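PDB 3P9Y: CG14216 from Drosophila melanogaster, which dephosphorylates phosphoserine in the C-terminal domain of RNA polymerase II and probably thereby takes part in RNA processing and transcription termination. Local coordinates for residues S17-M20 with N21-E25; M88-R91 with N92-K96; P99-F102 with Q103-K106. The protein carries 2 engineered substitutions. One frame throughout, in Å; residues are numbered along the deposited sequence.

The three contacts follow one another along the chain and illustrate how short local contacts can frame a phosphatase site. Interaction 1 is the phosphate-binding loop that leads from strand 11-16 of the central sheet into helix 22-32. Interaction 2 lies on helix 85-95, with its centre about 11 Å from that of interaction 1, and touches it directly: Asn92 ND2 reaches Met20 O at 3.0 Å. Interaction 3 belongs to the loop between helix 85-95 and strand 111-114; its centre is about 13 Å from that of interaction 1 and about 17 Å from that of interaction 2. Pro99 brings it against Asn19; interactions 2 and 3 thus touch the peptide-holding loop by separate contacts.

Interaction 1: residues S17-M20 with N21-E25; sequences SSNM and NRSME
Met24 folds back over the turn that precedes its helix, laying its CB and CG against the carbonyl oxygens of Asn19 and Met20. Met24 CG lies 3.5 Å from Asn19 O, and Met24 CB is 3.5 Å from Met20 O. The side chain leaves beside its own backbone N (chi1 -68°) and bends again at chi2 and chi3, staying close to the turn. One residue earlier, Ser23 OG sits 3.4 Å from Asn19 CA, its chi1 of 72° tucking the hydroxyl between N and C of its own backbone; there it bonds with OD2 of Asp16, which stands in the cysteine position and is probably engineered, so this bond may belong to the deposited variant. On another flank Arg22 reaches back along the loop, Arg22 NH2 coming obliquely within 4.0 Å of Ser17 N. The bend at chi3 (-63°) brings the guanidinium in beside this amide, and the two donors converge rather than bond to each other. Both serve one anion: Arg22 NE and the backbone N atoms of Ser17, Ser18, Met20 and Asn21 all donate to the modified side chain of the bound peptide, consistent with the phosphoserine of the CTD. Asn19 takes left-handed helical backbone angles, helping curl the chain. This is the P-loop of the CX5R phosphatases. Glu25 N bonds to Asn21 O at 3.0 Å, setting the first helical turn, while Met24 N gives the same oxygen a weak bond. Glu116 pairs with Arg22 NH1 as a second shell, and Asn147 OD1 takes a bond from Asn21 ND2. The loop joins strand 11-16 to helix 22-32, with Met20 packed on Tyr65 and Ile68 of helix 65-82, and Asn21 touching both Met88 of helix 85-95 and Ala152 of helix 149-167.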
ATOM      1  N   SER A  17      -2.881  -6.400  -1.379  1.00 18.80           N
ATOM      2  CA  SER A  17      -2.873  -7.852  -1.248  1.00 21.38           C
ATOM      3  C   SER A  17      -1.496  -8.477  -1.482  1.00 21.10           C
ATOM      4  O   SER A  17      -0.984  -9.187  -0.618  1.00 22.01           O
ATOM      5  CB  SER A  17      -3.896  -8.480  -2.191  1.00 22.16           C
ATOM      6  OG  SER A  17      -4.028  -9.864  -1.918  1.00 25.69           O
ATOM      7  N   SER A  18      -0.893  -8.213  -2.637  1.00 20.56           N
ATOM      8  CA  SER A  18       0.344  -8.893  -3.016  1.00 21.67           C
ATOM      9  C   SER A  18       1.582  -8.010  -2.899  1.00 20.53           C
ATOM     10  O   SER A  18       2.693  -8.460  -3.174  1.00 21.07           O
ATOM     11  CB  SER A  18       0.233  -9.429  -4.447  1.00 23.28           C
ATOM     12  OG  SER A  18      -0.779 -10.416  -4.544  1.00 25.68           O
ATOM     13  N   ASN A  19       1.383  -6.762  -2.483  1.00 19.91           N
ATOM     14  CA  ASN A  19       2.459  -5.778  -2.379  1.00 18.97           C
ATOM     15  C   ASN A  19       3.186  -5.652  -3.714  1.00 18.69           C
ATOM     16  O   ASN A  19       4.418  -5.632  -3.769  1.00 19.76           O
ATOM     17  CB  ASN A  19       3.430  -6.168  -1.265  1.00 19.08           C
ATOM     18  CG  ASN A  19       4.439  -5.080  -0.948  1.00 19.36           C
ATOM     19  OD1 ASN A  19       4.164  -3.884  -1.035  1.00 18.74           O
ATOM     20  ND2 ASN A  19       5.618  -5.505  -0.564  1.00 19.09           N
ATOM     21  N   MET A  20       2.399  -5.560  -4.783  1.00 18.44           N
ATOM     22  CA  MET A  20       2.910  -5.558  -6.153  1.00 19.32           C
ATOM     23  C   MET A  20       2.517  -4.299  -6.918  1.00 18.92           C
ATOM     24  O   MET A  20       3.369  -3.612  -7.468  1.00 18.51           O
ATOM     25  CB  MET A  20       2.373  -6.766  -6.922  1.00 19.33           C
ATOM     26  CG  MET A  20       3.301  -7.961  -6.917  1.00 22.72           C
ATOM     27  SD  MET A  20       4.822  -7.670  -7.846  1.00 22.38           S
ATOM     28  CE  MET A  20       5.810  -9.024  -7.229  1.00 25.45           C
ATOM     29  N   ASN A  21       1.221  -4.015  -6.971  1.00 17.96           N
ATOM     30  CA  ASN A  21       0.718  -2.926  -7.800  1.00 18.66           C
ATOM     31  C   ASN A  21       0.334  -1.697  -6.986  1.00 17.98           C
ATOM     32  O   ASN A  21       1.081  -0.725  -6.932  1.00 17.25           O
ATOM     33  CB  ASN A  21      -0.483  -3.403  -8.620  1.00 19.58           C
ATOM     34  CG  ASN A  21      -1.040  -2.326  -9.526  1.00 19.08           C
ATOM     35  OD1 ASN A  21      -0.307  -1.467 -10.020  1.00 20.92           O
ATOM     36  ND2 ASN A  21      -2.343  -2.369  -9.759  1.00 18.77           N
ATOM     37  N   ARG A  22      -0.832  -1.750  -6.352  1.00 17.52           N
ATOM     38  CA  ARG A  22      -1.421  -0.572  -5.715  1.00 16.55           C
ATOM     39  C   ARG A  22      -0.569   0.013  -4.588  1.00 15.43           C
ATOM     40  O   ARG A  22      -0.381   1.228  -4.519  1.00 15.17           O
ATOM     41  CB  ARG A  22      -2.825  -0.911  -5.204  1.00 17.46           C
ATOM     42  CG  ARG A  22      -3.853  -1.130  -6.318  1.00 17.25           C
ATOM     43  CD  ARG A  22      -5.126  -1.812  -5.799  1.00 18.17           C
ATOM     44  NE  ARG A  22      -4.855  -3.157  -5.290  1.00 18.10           N
ATOM     45  CZ  ARG A  22      -5.747  -3.927  -4.671  1.00 18.48           C
ATOM     46  NH1 ARG A  22      -6.983  -3.493  -4.469  1.00 18.77           N
ATOM     47  NH2 ARG A  22      -5.399  -5.134  -4.254  1.00 18.59           N
ATOM     48  N   SER A  23      -0.055  -0.835  -3.703  1.00 15.20           N
ATOM     49  CA  SER A  23       0.730  -0.346  -2.572  1.00 15.62           C
ATOM     50  C   SER A  23       2.066   0.225  -3.034  1.00 15.42           C
ATOM     51  O   SER A  23       2.601   1.136  -2.417  1.00 15.15           O
ATOM     52  CB  SER A  23       0.982  -1.455  -1.550  1.00 16.16           C
ATOM     53  OG  SER A  23       1.924  -2.399  -2.031  1.00 17.37           O
ATOM     54  N   MET A  24       2.604  -0.311  -4.119  1.00 15.98           N
ATOM     55  CA  MET A  24       3.918   0.110  -4.592  1.00 16.46           C
ATOM     56  C   MET A  24       3.845   1.418  -5.373  1.00 16.03           C
ATOM     57  O   MET A  24       4.761   2.228  -5.319  1.00 15.56           O
ATOM     58  CB  MET A  24       4.553  -0.994  -5.435  1.00 17.64           C
ATOM     59  CG  MET A  24       4.912  -2.219  -4.611  1.00 18.06           C
ATOM     60  SD  MET A  24       6.033  -1.802  -3.258  1.00 18.59           S
ATOM     61  CE  MET A  24       7.602  -1.810  -4.126  1.00 19.53           C
ATOM     62  N   GLU A  25       2.754   1.616  -6.096  1.00 15.66           N
ATOM     63  CA  GLU A  25       2.509   2.880  -6.768  1.00 16.35           C
ATOM     64  C   GLU A  25       2.389   3.980  -5.712  1.00 16.85           C
ATOM     65  O   GLU A  25       2.984   5.055  -5.845  1.00 15.75           O
ATOM     66  CB  GLU A  25       1.226   2.784  -7.587  1.00 17.01           C
ATOM     67  CG  GLU A  25       1.060   3.869  -8.619  1.00 20.45           C
ATOM     68  CD  GLU A  25       2.030   3.720  -9.773  1.00 21.40           C
ATOM     69  OE1 GLU A  25       2.876   4.615  -9.938  1.00 23.47           O
ATOM     70  OE2 GLU A  25       1.959   2.705 -10.503  1.00 22.61           O
TER

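Interaction 2: residues M88-R91 with N92-K96; sequences MLDR and NRRIK
Asn92 OD1 is gripped by two nitrogens of the preceding residue: Arg91 NE at 2.8 Å and Arg91 NH2 at 3.0 Å. The arginine presents the side of its guanidinium, and the amide oxygen lies close to the plane of that group. Both donors reach the oxygen from the same face of the amide, tilted out of its carbonyl plane, with the two flat groups 25° apart. Arg91 sets out with CG opposite its backbone N, then bends at chi2 (-85°) and again at chi3, which curls the guanidinium round to the next residue. Its aliphatic part is used as well, Arg91 CD resting 3.7 Å from Ile95 CD1 as the two side chains run alongside each other. On the more exposed side of the helix, Asp90 divides its carboxylate between two arginines. Asp90 OD1 forms a salt bridge with Arg93 NH1 at 2.6 Å, at the guanidinium edge and with the planes only modestly inclined. Asp90 OD2 forms a weaker salt bridge with Arg94 NH2 at 3.3 Å, the planes here 85° apart. All three of these residues also touch a crystal neighbour, so the lattice may influence their poses. Beneath the side chains run the helical bonds, such as Asn92 N to Met88 O at 3.0 Å; near the end of the helix Asn92 O accepts from both Ile95 N and Lys96 N. Glu25 OE2 forms a salt bridge with Arg91 NH1, while Asn92 ND2 donates to Met20 O. Since OD1 is committed to arginine donors and ND2 to a carbonyl, the amide is probably fixed in its rotation; Arg91 ties this helix to helix 22-32 through Glu25, while Asn92 ties it to the phosphate-binding loop through Met20 O.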
ATOM      1  N   MET A  88       6.324  -3.068 -14.030  1.00 26.29           N
ATOM      2  CA  MET A  88       5.871  -3.005 -12.647  1.00 25.94           C
ATOM      3  C   MET A  88       6.932  -3.582 -11.718  1.00 23.95           C
ATOM      4  O   MET A  88       7.264  -2.987 -10.697  1.00 22.10           O
ATOM      5  CB  MET A  88       4.554  -3.767 -12.471  1.00 24.84           C
ATOM      6  CG  MET A  88       4.060  -3.826 -11.030  1.00 22.83           C
ATOM      7  SD  MET A  88       2.491  -4.713 -10.869  1.00 22.82           S
ATOM      8  CE  MET A  88       1.407  -3.637 -11.805  1.00 25.75           C
ATOM      9  N   LEU A  89       7.462  -4.745 -12.084  1.00 24.65           N
ATOM     10  CA  LEU A  89       8.444  -5.431 -11.259  1.00 24.55           C
ATOM     11  C   LEU A  89       9.748  -4.643 -11.204  1.00 23.59           C
ATOM     12  O   LEU A  89      10.440  -4.643 -10.190  1.00 23.98           O
ATOM     13  CB  LEU A  89       8.691  -6.843 -11.798  1.00 25.20           C
ATOM     14  CG  LEU A  89       7.538  -7.822 -11.548  1.00 26.52           C
ATOM     15  CD1 LEU A  89       7.533  -8.948 -12.572  1.00 26.84           C
ATOM     16  CD2 LEU A  89       7.596  -8.373 -10.123  1.00 24.63           C
ATOM     17  N   ASP A  90      10.072  -3.964 -12.296  1.00 24.66           N
ATOM     18  CA  ASP A  90      11.285  -3.158 -12.361  1.00 25.63           C
ATOM     19  C   ASP A  90      11.161  -1.945 -11.445  1.00 24.06           C
ATOM     20  O   ASP A  90      12.087  -1.606 -10.718  1.00 25.42           O
ATOM     21  CB  ASP A  90      11.533  -2.697 -13.796  1.00 27.28           C
ATOM     22  CG  ASP A  90      12.804  -1.893 -13.932  1.00 28.50           C
ATOM     23  OD1 ASP A  90      13.866  -2.393 -13.502  1.00 27.85           O
ATOM     24  OD2 ASP A  90      12.742  -0.763 -14.464  1.00 30.01           O
ATOM     25  N   ARG A  91      10.002  -1.296 -11.484  1.00 24.27           N
ATOM     26  CA  ARG A  91       9.732  -0.158 -10.619  1.00 22.98           C
ATOM     27  C   ARG A  91       9.839  -0.597  -9.157  1.00 22.09           C
ATOM     28  O   ARG A  91      10.427   0.102  -8.330  1.00 21.43           O
ATOM     29  CB  ARG A  91       8.343   0.408 -10.924  1.00 23.05           C
ATOM     30  CG  ARG A  91       8.023   1.732 -10.236  1.00 23.30           C
ATOM     31  CD  ARG A  91       7.485   1.533  -8.822  1.00 23.01           C
ATOM     32  NE  ARG A  91       6.540   0.420  -8.762  1.00 22.27           N
ATOM     33  CZ  ARG A  91       5.289   0.464  -9.216  1.00 21.61           C
ATOM     34  NH1 ARG A  91       4.818   1.572  -9.770  1.00 21.95           N
ATOM     35  NH2 ARG A  91       4.507  -0.610  -9.124  1.00 21.27           N
ATOM     36  N   ASN A  92       9.293  -1.771  -8.853  1.00 21.86           N
ATOM     37  CA  ASN A  92       9.305  -2.294  -7.490  1.00 21.88           C
ATOM     38  C   ASN A  92      10.728  -2.573  -7.008  1.00 22.25           C
ATOM     39  O   ASN A  92      11.086  -2.253  -5.876  1.00 20.26           O
ATOM     40  CB  ASN A  92       8.465  -3.574  -7.398  1.00 21.76           C
ATOM     41  CG  ASN A  92       6.986  -3.326  -7.660  1.00 21.30           C
ATOM     42  OD1 ASN A  92       6.518  -2.189  -7.634  1.00 20.58           O
ATOM     43  ND2 ASN A  92       6.245  -4.394  -7.910  1.00 21.09           N
ATOM     44  N   ARG A  93      11.536  -3.171  -7.879  1.00 24.09           N
ATOM     45  CA  ARG A  93      12.907  -3.526  -7.537  1.00 25.10           C
ATOM     46  C   ARG A  93      13.684  -2.291  -7.093  1.00 24.64           C
ATOM     47  O   ARG A  93      14.483  -2.351  -6.159  1.00 25.93           O
ATOM     48  CB  ARG A  93      13.608  -4.172  -8.736  1.00 26.42           C
ATOM     49  CG  ARG A  93      15.008  -4.686  -8.420  1.00 29.71           C
ATOM     50  CD  ARG A  93      15.878  -4.804  -9.671  1.00 32.50           C
ATOM     51  NE  ARG A  93      16.760  -3.648  -9.837  1.00 32.99           N
ATOM     52  CZ  ARG A  93      16.548  -2.640 -10.681  1.00 31.07           C
ATOM     53  NH1 ARG A  93      15.482  -2.624 -11.470  1.00 33.10           N
ATOM     54  NH2 ARG A  93      17.415  -1.641 -10.747  1.00 34.15           N
ATOM     55  N   ARG A  94      13.441  -1.171  -7.762  1.00 23.88           N
ATOM     56  CA  ARG A  94      14.147   0.068  -7.455  1.00 23.94           C
ATOM     57  C   ARG A  94      13.743   0.635  -6.105  1.00 23.85           C
ATOM     58  O   ARG A  94      14.482   1.418  -5.516  1.00 24.42           O
ATOM     59  CB  ARG A  94      13.885   1.112  -8.534  1.00 24.74           C
ATOM     60  CG  ARG A  94      14.339   0.689  -9.912  1.00 27.50           C
ATOM     61  CD  ARG A  94      14.345   1.865 -10.859  1.00 26.25           C
ATOM     62  NE  ARG A  94      14.500   1.446 -12.243  1.00 28.00           N
ATOM     63  CZ  ARG A  94      14.741   2.281 -13.248  1.00 27.98           C
ATOM     64  NH1 ARG A  94      14.864   3.579 -13.012  1.00 23.27           N
ATOM     65  NH2 ARG A  94      14.864   1.815 -14.483  1.00 27.14           N
ATOM     66  N   ILE A  95      12.568   0.252  -5.618  1.00 21.96           N
ATOM     67  CA  ILE A  95      12.112   0.709  -4.310  1.00 21.79           C
ATOM     68  C   ILE A  95      12.644  -0.179  -3.189  1.00 21.71           C
ATOM     69  O   ILE A  95      13.169   0.312  -2.192  1.00 20.15           O
ATOM     70  CB  ILE A  95      10.581   0.757  -4.235  1.00 21.57           C
ATOM     71  CG1 ILE A  95      10.056   1.857  -5.159  1.00 21.78           C
ATOM     72  CG2 ILE A  95      10.125   1.018  -2.801  1.00 20.77           C
ATOM     73  CD1 ILE A  95       8.552   1.908  -5.252  1.00 22.30           C
ATOM     74  N   LYS A  96      12.513  -1.488  -3.346  1.00 22.07           N
ATOM     75  CA  LYS A  96      12.984  -2.398  -2.316  1.00 22.47           C
ATOM     76  C   LYS A  96      13.197  -3.804  -2.848  1.00 23.21           C
ATOM     77  O   LYS A  96      12.779  -4.138  -3.955  1.00 23.64           O
ATOM     78  CB  LYS A  96      12.017  -2.413  -1.125  1.00 21.51           C
ATOM     79  CG  LYS A  96      10.618  -2.944  -1.435  1.00 22.48           C
ATOM     80  CD  LYS A  96       9.721  -2.847  -0.201  1.00 21.56           C
ATOM     81  CE  LYS A  96       8.355  -3.474  -0.423  1.00 20.15           C
ATOM     82  NZ  LYS A  96       7.470  -3.231   0.753  1.00 20.40           N
TER

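Interaction 3: residues P99-F102 with Q103-K106; sequences PERF and QDTK
Arg101 and Gln103 stack flat groups: the guanidinium and the amide are only 6° from parallel, and Gln103 CD lies over the centre of one guanidinium face, 3.7 Å from Arg101 CZ. A bend at chi2 (94°) folds the glutamine back over the arginine. Asp104 approaches differently, bringing OD2 to the guanidinium edge, where Arg101 NE forms a weak salt bridge with Asp104 OD2 at 3.3 Å, the planes 41° apart. Replacing Arg101 with an alanine would probably leave the Gln103 amide without its stacking surface and the Asp104 carboxylate without this charge partner. Phe102 and Thr105 cross at a slant, Thr105 CG2 sitting chiefly against Phe102 O at 3.1 Å and, more loosely, 4.1 Å from Phe102 CD1. Two successive backbone bonds, each spanning three residues, Asp104 N to Arg101 O and Thr105 N to Phe102 O, both at 3.2 Å, close the 3-10 turn. Gln103 OE1 is buried with no polar partner, whereas Gln103 NE2 bonds to Thr42 O and Arg101 NH1 to Gly43 O. The turn is thereby fastened beside the end of strand 36-41, with Phe102 packed on Val123 and Gln103 on His126 of helix 117-128.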
ATOM      1  N   PRO A  99       8.653  -8.195  -1.932  1.00 23.31           N
ATOM      2  CA  PRO A  99       7.332  -8.058  -1.309  1.00 21.95           C
ATOM      3  C   PRO A  99       7.346  -8.499   0.159  1.00 23.42           C
ATOM      4  O   PRO A  99       7.978  -9.512   0.480  1.00 24.69           O
ATOM      5  CB  PRO A  99       6.440  -9.004  -2.118  1.00 22.72           C
ATOM      6  CG  PRO A  99       7.277  -9.592  -3.194  1.00 23.65           C
ATOM      7  CD  PRO A  99       8.620  -8.956  -3.190  1.00 24.14           C
ATOM      8  N   GLU A 100       6.659  -7.758   1.025  1.00 22.38           N
ATOM      9  CA  GLU A 100       6.587  -8.067   2.449  1.00 22.67           C
ATOM     10  C   GLU A 100       5.137  -8.229   2.877  1.00 22.15           C
ATOM     11  O   GLU A 100       4.252  -7.561   2.346  1.00 20.00           O
ATOM     12  CB  GLU A 100       7.208  -6.939   3.260  1.00 21.57           C
ATOM     13  CG  GLU A 100       8.558  -6.480   2.764  1.00 23.03           C
ATOM     14  CD  GLU A 100       9.051  -5.276   3.530  1.00 23.59           C
ATOM     15  OE1 GLU A 100       9.400  -5.434   4.718  1.00 26.23           O
ATOM     16  OE2 GLU A 100       9.079  -4.169   2.955  1.00 22.77           O
ATOM     17  N   ARG A 101       4.905  -9.112   3.843  1.00 22.37           N
ATOM     18  CA  ARG A 101       3.563  -9.375   4.347  1.00 23.37           C
ATOM     19  C   ARG A 101       3.345  -8.543   5.608  1.00 22.38           C
ATOM     20  O   ARG A 101       4.198  -8.516   6.495  1.00 23.59           O
ATOM     21  CB  ARG A 101       3.381 -10.872   4.642  1.00 24.09           C
ATOM     22  CG  ARG A 101       1.980 -11.402   4.326  1.00 25.49           C
ATOM     23  CD  ARG A 101       1.862 -12.916   4.523  1.00 27.49           C
ATOM     24  NE  ARG A 101       1.350 -13.264   5.849  1.00 29.07           N
ATOM     25  CZ  ARG A 101       0.109 -13.681   6.104  1.00 29.45           C
ATOM     26  NH1 ARG A 101      -0.778 -13.825   5.130  1.00 30.75           N
ATOM     27  NH2 ARG A 101      -0.246 -13.964   7.347  1.00 31.01           N
ATOM     28  N   PHE A 102       2.209  -7.860   5.683  1.00 21.11           N
ATOM     29  CA  PHE A 102       1.937  -6.967   6.799  1.00 21.98           C
ATOM     30  C   PHE A 102       1.868  -7.731   8.113  1.00 23.27           C
ATOM     31  O   PHE A 102       2.332  -7.248   9.143  1.00 22.42           O
ATOM     32  CB  PHE A 102       0.623  -6.208   6.591  1.00 20.54           C
ATOM     33  CG  PHE A 102       0.229  -5.361   7.771  1.00 20.48           C
ATOM     34  CD1 PHE A 102       0.896  -4.179   8.046  1.00 21.05           C
ATOM     35  CD2 PHE A 102      -0.796  -5.757   8.614  1.00 21.40           C
ATOM     36  CE1 PHE A 102       0.546  -3.404   9.139  1.00 20.39           C
ATOM     37  CE2 PHE A 102      -1.153  -4.984   9.709  1.00 21.91           C
ATOM     38  CZ  PHE A 102      -0.481  -3.808   9.971  1.00 20.74           C
ATOM     39  N   GLN A 103       1.288  -8.926   8.069  1.00 24.01           N
ATOM     40  CA  GLN A 103       1.038  -9.704   9.278  1.00 24.94           C
ATOM     41  C   GLN A 103       2.342 -10.185   9.916  1.00 27.26           C
ATOM     42  O   GLN A 103       2.344 -10.653  11.053  1.00 27.09           O
ATOM     43  CB  GLN A 103       0.137 -10.903   8.967  1.00 25.27           C
ATOM     44  CG  GLN A 103      -1.295 -10.546   8.556  1.00 24.22           C
ATOM     45  CD  GLN A 103      -1.482 -10.459   7.046  1.00 25.51           C
ATOM     46  OE1 GLN A 103      -0.596 -10.006   6.321  1.00 24.24           O
ATOM     47  NE2 GLN A 103      -2.645 -10.889   6.570  1.00 23.81           N
ATOM     48  N   ASP A 104       3.448 -10.061   9.186  1.00 26.51           N
ATOM     49  CA  ASP A 104       4.744 -10.527   9.680  1.00 27.28           C
ATOM     50  C   ASP A 104       5.700  -9.393  10.036  1.00 29.19           C
ATOM     51  O   ASP A 104       6.824  -9.643  10.468  1.00 31.06           O
ATOM     52  CB  ASP A 104       5.405 -11.443   8.644  1.00 28.62           C
ATOM     53  CG  ASP A 104       4.615 -12.713   8.403  1.00 29.47           C
ATOM     54  OD1 ASP A 104       4.201 -13.350   9.394  1.00 33.43           O
ATOM     55  OD2 ASP A 104       4.397 -13.076   7.226  1.00 30.19           O
ATOM     56  N   THR A 105       5.268  -8.148   9.868  1.00 27.05           N
ATOM     57  CA  THR A 105       6.144  -7.018  10.158  1.00 27.59           C
ATOM     58  C   THR A 105       6.093  -6.625  11.629  1.00 30.45           C
ATOM     59  O   THR A 105       5.069  -6.779  12.289  1.00 30.93           O
ATOM     60  CB  THR A 105       5.799  -5.779   9.303  1.00 26.95           C
ATOM     61  OG1 THR A 105       6.851  -4.813   9.415  1.00 28.08           O
ATOM     62  CG2 THR A 105       4.491  -5.150   9.756  1.00 24.93           C
ATOM     63  N   LYS A 106       7.210  -6.107  12.126  1.00 31.42           N
ATOM     64  CA  LYS A 106       7.306  -5.622  13.496  1.00 33.14           C
ATOM     65  C   LYS A 106       7.345  -4.093  13.533  1.00 31.50           C
ATOM     66  O   LYS A 106       7.377  -3.490  14.605  1.00 31.32           O
ATOM     67  CB  LYS A 106       8.558  -6.195  14.165  1.00 37.21           C
ATOM     68  CG  LYS A 106       8.560  -7.718  14.262  1.00 39.53           C
ATOM     69  CD  LYS A 106       7.481  -8.213  15.222  1.00 43.71           C
ATOM     70  CE  LYS A 106       6.649  -9.334  14.609  1.00 47.10           C
ATOM     71  NZ  LYS A 106       7.453 -10.559  14.318  1.00 48.31           N
TER